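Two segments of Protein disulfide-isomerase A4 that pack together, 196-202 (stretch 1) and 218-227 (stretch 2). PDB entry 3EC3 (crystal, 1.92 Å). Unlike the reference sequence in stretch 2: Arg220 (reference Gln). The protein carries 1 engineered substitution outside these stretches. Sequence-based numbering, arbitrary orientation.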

# COMPACT_ATOMS: atom_id res chain seq x y z
N ASN A 196 7.24 18.22 1.29
CA ASN A 196 7.57 18.46 -0.12
C ASN A 196 7.02 17.35 -0.99
O ASN A 196 6.66 16.29 -0.45
CB ASN A 196 9.09 18.54 -0.27
CG ASN A 196 9.64 19.84 0.26
OD1 ASN A 196 9.52 20.87 -0.39
ND2 ASN A 196 10.25 19.80 1.44
N ALA A 197 6.92 17.57 -2.30
CA ALA A 197 6.30 16.55 -3.17
C ALA A 197 6.99 16.45 -4.52
O ALA A 197 7.49 17.45 -5.05
CB ALA A 197 4.80 16.82 -3.34
N ALA A 198 7.03 15.23 -5.05
CA ALA A 198 7.55 14.96 -6.39
C ALA A 198 6.67 13.96 -7.15
O ALA A 198 5.87 13.21 -6.55
CB ALA A 198 9.02 14.50 -6.31
N ILE A 199 6.81 13.95 -8.46
CA ILE A 199 6.23 12.92 -9.28
C ILE A 199 7.32 12.19 -10.07
O ILE A 199 8.13 12.83 -10.73
CB ILE A 199 5.17 13.50 -10.26
CG1 ILE A 199 4.05 14.18 -9.46
CG2 ILE A 199 4.65 12.37 -11.22
CD1 ILE A 199 2.92 14.76 -10.23
N LEU A 200 7.32 10.87 -10.01
CA LEU A 200 8.15 10.06 -10.90
C LEU A 200 7.29 9.53 -12.07
O LEU A 200 6.27 8.87 -11.84
CB LEU A 200 8.78 8.88 -10.13
CG LEU A 200 9.30 9.00 -8.69
CD1 LEU A 200 10.22 7.84 -8.34
CD2 LEU A 200 10.01 10.34 -8.45
N ASP A 201 7.69 9.81 -13.32
CA ASP A 201 6.90 9.33 -14.47
C ASP A 201 7.40 8.04 -15.10
O ASP A 201 8.48 7.52 -14.74
CB ASP A 201 6.64 10.42 -15.53
CG ASP A 201 7.82 10.64 -16.45
OD1 ASP A 201 8.86 9.95 -16.29
OD2 ASP A 201 7.72 11.51 -17.35
N GLU A 202 6.63 7.56 -16.07
CA GLU A 202 6.82 6.27 -16.70
C GLU A 202 8.10 6.23 -17.53
O GLU A 202 8.59 5.15 -17.84
CB GLU A 202 5.63 6.00 -17.61
CG GLU A 202 4.87 4.74 -17.29
CD GLU A 202 3.37 4.93 -17.40
OE1 GLU A 202 2.90 6.09 -17.48
OE2 GLU A 202 2.65 3.91 -17.39
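Stretch 2, residues 218-227: ALREFVMAFK

The most distinctive feature of this contact is that a single strand side chain, Ile199, lies over the faces of two phenylalanine rings that sit one helical turn apart. Its CD1 atom is 4.2 Å from the centroid of the Phe222 ring and 24° off the ring normal, while its CG2 atom is 3.8 Å from the centroid of the Phe226 ring and 13° off the normal. Both positions satisfy the geometry of a CH-pi contact, the second being the more nearly centred. With chi1 at -60° (m) and chi2 at -178° (t), the isoleucine places its two terminal methyls over different rings.

Residues 196-200 of stretch 1 are a strand, with phi between -143° and -99° and psi between 124° and 163°. Stretch 2 is helical throughout, continuing a helix that begins earlier in the chain. Its phi and psi values stay close to -62° and -43°, and an unbroken i to i-4 ladder runs from Phe222 N to Ala218 O (3.1 Å) through Lys227 N to Val223 O (2.9 Å). The strand and helix run in nearly the same direction: their N-to-C axes make an angle of 21°, with a signed crossing angle of -21°, and approach to 9.7 Å. The register is set out by the nearest CA pairs. Ala197 CA lies 7.6 Å from Leu219 CA, and Ile199 CA lies 7.8 Å from Val223 CA, so two residues along the extended strand match four along the helix, roughly one turn.

The alternation of the strand is reflected in which side chains meet the helix. Ala197 and Ile199 direct their CA-to-CB bonds toward the helix, whereas those of Ala198 and Leu200 point away. On the helix, Phe222 and Phe226 direct theirs toward stretch 1, both with chi1 near t (175° and 168°), and Leu219 starts sideways but brings its end nearer.

At the start of the contact, Ala197 CB meets Leu219 CD1 at 4.0 Å and Phe222 CE1 at 4.1 Å. The same ring also reaches the strand backbone: Ala198 C is 3.7 Å from Phe222 CE1 and lies at the ring edge, so Ala198 makes contact although its CA-to-CB bond points away. Ile199 then covers the middle. Its CG1 is 3.5 Å from Phe222 CE1, and its CD1 comes within 3.4 Å of Phe226 CB, 4.0 Å of Val223 CA and 4.2 Å of Val223 CG2. Beyond the strand, Asp201 CB approaches Phe226 CE2 at 3.9 Å, near the plane of the ring, through the methylene rather than the carboxylate.

No hydrogen bond crosses between the stretches, and the pairing rests on apolar packing. The two stretches together bury 336 Å², and Ile199 has the largest covered area of any residue, 101 Å², followed by Phe222 with 70 Å² and Phe226 with 66 Å². The CA-to-CB bonds of Met224, a selenomethionine, and Lys227 point away from stretch 1, and neither residue makes contact with it.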

# COMPACT_ATOMS: atom_id res chain seq x y z
N ALA A 218 -2.65 22.58 -3.05
CA ALA A 218 -1.35 22.74 -3.66
C ALA A 218 -0.90 21.42 -4.28
O ALA A 218 -0.46 21.38 -5.44
CB ALA A 218 -0.37 23.23 -2.63
N LEU A 219 -1.05 20.32 -3.52
CA LEU A 219 -0.78 19.02 -4.08
C LEU A 219 -1.69 18.70 -5.27
O LEU A 219 -1.21 18.20 -6.28
CB LEU A 219 -0.88 17.91 -3.00
CG LEU A 219 -0.55 16.49 -3.51
CD1 LEU A 219 0.91 16.41 -3.94
CD2 LEU A 219 -0.89 15.42 -2.42
N ARG A 220 -2.98 19.00 -5.18
CA ARG A 220 -3.88 18.73 -6.33
C ARG A 220 -3.48 19.50 -7.62
O ARG A 220 -3.61 18.97 -8.73
CB ARG A 220 -5.36 19.00 -6.00
CG ARG A 220 -6.28 18.10 -6.85
CD ARG A 220 -7.56 18.74 -7.35
NE ARG A 220 -8.06 18.00 -8.53
CZ ARG A 220 -9.00 17.04 -8.51
NH1 ARG A 220 -9.58 16.70 -7.36
NH2 ARG A 220 -9.37 16.43 -9.64
N GLU A 221 -3.00 20.73 -7.43
CA GLU A 221 -2.56 21.59 -8.54
C GLU A 221 -1.32 21.05 -9.25
O GLU A 221 -1.24 21.08 -10.48
CB GLU A 221 -2.31 23.00 -8.01
CG GLU A 221 -3.57 23.63 -7.42
CD GLU A 221 -3.39 25.08 -6.92
OE1 GLU A 221 -2.28 25.48 -6.48
OE2 GLU A 221 -4.39 25.82 -6.95
N PHE A 222 -0.37 20.56 -8.47
CA PHE A 222 0.88 19.94 -8.93
C PHE A 222 0.62 18.68 -9.77
O PHE A 222 1.16 18.54 -10.87
CB PHE A 222 1.74 19.64 -7.69
CG PHE A 222 3.02 18.88 -7.96
CD1 PHE A 222 3.29 17.69 -7.26
CD2 PHE A 222 3.99 19.38 -8.83
CE1 PHE A 222 4.47 16.98 -7.46
CE2 PHE A 222 5.19 18.68 -9.04
CZ PHE A 222 5.43 17.48 -8.36
N VAL A 223 -0.22 17.78 -9.24
CA VAL A 223 -0.66 16.58 -9.98
C VAL A 223 -1.46 16.93 -11.27
O VAL A 223 -1.26 16.31 -12.33
CB VAL A 223 -1.47 15.62 -9.06
CG1 VAL A 223 -2.10 14.46 -9.83
CG2 VAL A 223 -0.56 15.10 -7.89
N MSE A 224 -2.36 17.90 -11.17
CA MSE A 224 -3.12 18.36 -12.34
C MSE A 224 -2.17 18.93 -13.40
O MSE A 224 -2.31 18.62 -14.60
CB MSE A 224 -4.18 19.40 -11.95
CG MSE A 224 -5.55 18.83 -11.61
SE MSE A 224 -6.32 17.87 -13.16
CE MSE A 224 -8.04 17.22 -12.42
N ALA A 225 -1.20 19.72 -12.96
CA ALA A 225 -0.26 20.35 -13.91
C ALA A 225 0.58 19.26 -14.58
O ALA A 225 0.85 19.33 -15.81
CB ALA A 225 0.61 21.38 -13.22
N PHE A 226 0.94 18.24 -13.80
CA PHE A 226 1.61 17.05 -14.32
C PHE A 226 0.79 16.36 -15.40
O PHE A 226 1.30 16.06 -16.47
CB PHE A 226 1.92 16.04 -13.21
CG PHE A 226 2.35 14.68 -13.75
CD1 PHE A 226 1.45 13.61 -13.79
CD2 PHE A 226 3.64 14.49 -14.25
CE1 PHE A 226 1.85 12.37 -14.29
CE2 PHE A 226 4.05 13.25 -14.77
CZ PHE A 226 3.16 12.19 -14.79
N LYS A 227 -0.49 16.10 -15.09
CA LYS A 227 -1.42 15.40 -15.96
C LYS A 227 -1.54 16.11 -17.29
O LYS A 227 -1.59 15.47 -18.37
CB LYS A 227 -2.80 15.39 -15.31
CG LYS A 227 -3.90 14.69 -16.10
CD LYS A 227 -5.19 14.77 -15.29
CE LYS A 227 -5.84 13.41 -15.05
NZ LYS A 227 -4.97 12.19 -15.13